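Local structure of putative major capsid protein (6G44) at residues A354-L359 against A422-F427. The protein probably builds the icosahedral shell of the virophage particle as a double jelly-roll major capsid protein that assembles into trimeric capsomers. Residues are numbered along the deposited sequence; the frame is centred on the assembly and turned at random.
Sequences AGIIGL and AGSVIF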
# COMPACT_ATOMS: atom_id res chain seq x y z
N ALA C 354 -6.39 24.25 14.00
CA ALA C 354 -5.37 25.23 13.69
C ALA C 354 -4.07 24.54 13.23
O ALA C 354 -3.84 23.36 13.55
CB ALA C 354 -5.09 26.12 14.91
N GLY C 355 -3.23 25.30 12.52
CA GLY C 355 -1.88 24.81 12.16
C GLY C 355 -0.93 25.17 13.28
O GLY C 355 -0.68 26.36 13.51
N ILE C 356 -0.40 24.18 13.99
CA ILE C 356 0.51 24.45 15.10
C ILE C 356 1.92 24.63 14.53
O ILE C 356 2.45 23.74 13.87
CB ILE C 356 0.47 23.34 16.17
CG1 ILE C 356 -0.95 23.23 16.74
CG2 ILE C 356 1.52 23.62 17.26
CD1 ILE C 356 -1.14 22.08 17.69
N ILE C 357 2.53 25.77 14.84
CA ILE C 357 3.86 26.13 14.34
C ILE C 357 4.91 26.14 15.45
O ILE C 357 6.11 26.20 15.15
CB ILE C 357 3.86 27.50 13.60
CG1 ILE C 357 3.50 28.65 14.54
CG2 ILE C 357 2.90 27.46 12.40
CD1 ILE C 357 3.78 30.02 13.95
N GLY C 358 4.48 26.05 16.71
CA GLY C 358 5.39 26.00 17.83
C GLY C 358 4.76 25.33 19.03
O GLY C 358 3.55 25.39 19.20
N LEU C 359 5.59 24.65 19.80
CA LEU C 359 5.17 23.95 20.99
C LEU C 359 6.22 24.12 22.06
O LEU C 359 7.40 23.97 21.77
CB LEU C 359 4.97 22.47 20.65
CG LEU C 359 4.19 21.61 21.61
CD1 LEU C 359 2.76 22.10 21.79
CD2 LEU C 359 4.21 20.17 21.11
N ALA C 422 -6.16 20.77 7.05
CA ALA C 422 -7.10 20.59 8.16
C ALA C 422 -6.49 20.98 9.50
O ALA C 422 -7.22 21.35 10.43
CB ALA C 422 -7.61 19.16 8.22
N GLY C 423 -5.18 20.86 9.62
CA GLY C 423 -4.45 21.31 10.80
C GLY C 423 -3.85 20.17 11.61
O GLY C 423 -3.84 19.03 11.17
N SER C 424 -3.29 20.51 12.77
CA SER C 424 -2.32 19.65 13.47
C SER C 424 -2.87 18.81 14.59
O SER C 424 -3.71 19.26 15.37
CB SER C 424 -1.19 20.49 14.07
OG SER C 424 -0.71 21.48 13.19
N VAL C 425 -2.32 17.61 14.72
CA VAL C 425 -2.34 16.88 16.00
C VAL C 425 -0.92 16.45 16.28
O VAL C 425 -0.29 15.82 15.43
CB VAL C 425 -3.26 15.64 15.97
CG1 VAL C 425 -3.24 14.92 17.31
CG2 VAL C 425 -4.69 16.05 15.63
N ILE C 426 -0.41 16.82 17.45
CA ILE C 426 0.96 16.47 17.82
C ILE C 426 0.95 15.41 18.92
O ILE C 426 0.54 15.70 20.05
CB ILE C 426 1.82 17.69 18.22
CG1 ILE C 426 1.88 18.70 17.09
CG2 ILE C 426 3.23 17.24 18.62
CD1 ILE C 426 2.39 20.08 17.50
N PHE C 427 1.40 14.22 18.60
CA PHE C 427 1.55 13.12 19.54
C PHE C 427 2.97 13.13 20.07
O PHE C 427 3.92 13.18 19.26
CB PHE C 427 1.26 11.77 18.88
CG PHE C 427 -0.17 11.60 18.44
CD1 PHE C 427 -1.14 11.18 19.34
CD2 PHE C 427 -0.58 11.82 17.11
CE1 PHE C 427 -2.45 10.98 18.94
CE2 PHE C 427 -1.89 11.60 16.71
CZ PHE C 427 -2.83 11.21 17.64
O HOH W 1 -4.13 21.86 15.99
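Ser424 turns OG anti to its own carbonyl carbon (chi1 -44°), and that rotation brings the hydroxyl up against the backbone of 354-359. Ile356 and Ile426 share one rotamer, CG1 beside the backbone N and CD1 extended, while Leu359 has CG anti to its N. Ser424 OG accepts the amide of Ile356, N to OG 2.8 Å, along a nearly straight N-H line of 169°. The same oxygen also hydrogen-bonds the carbonyl of Phe394, so this buried hydroxyl is satisfied on two fronts. Two residues before Ile356, Ala354 O takes the amide of the same serine, Ser424 N to Ala354 O 3.0 Å, the donor coming from above the carbonyl plane. A water adds a further link, 2.9 Å from Ala354 O and 2.7 Å from Ser424 O, and can donate to either carbonyl. Gly423 lets the chains come this close; a side chain there would run into Ala354 O, and its positive phi of 112° suits a residue without one.

The two strands belong to different sheets of the second half of a double jelly-roll: 355-363 pairs with 448-457, and 425-428 with 334-341. The polar bonds sit where the two segments come closest, Gly355 against Gly423, and the join turns apolar as the chains diverge toward Leu359 and Ile426. Ile356 and Ile426 cross obliquely, with Ile356 CG2 3.7 Å from Ile426 CD1, and the CG1 arm of Ile356 lies over Ser424 CB. Farther along, Leu359 and Ile426 meet tip to tip, CD2 to CG2 at 4.0 Å. Between these two contacts the strand 355-363 makes a classic beta bulge, Ile357 and Gly358 both facing Thr455. Helix 375-384 packs alongside, its Leu378 touching both Leu359 and Ile426.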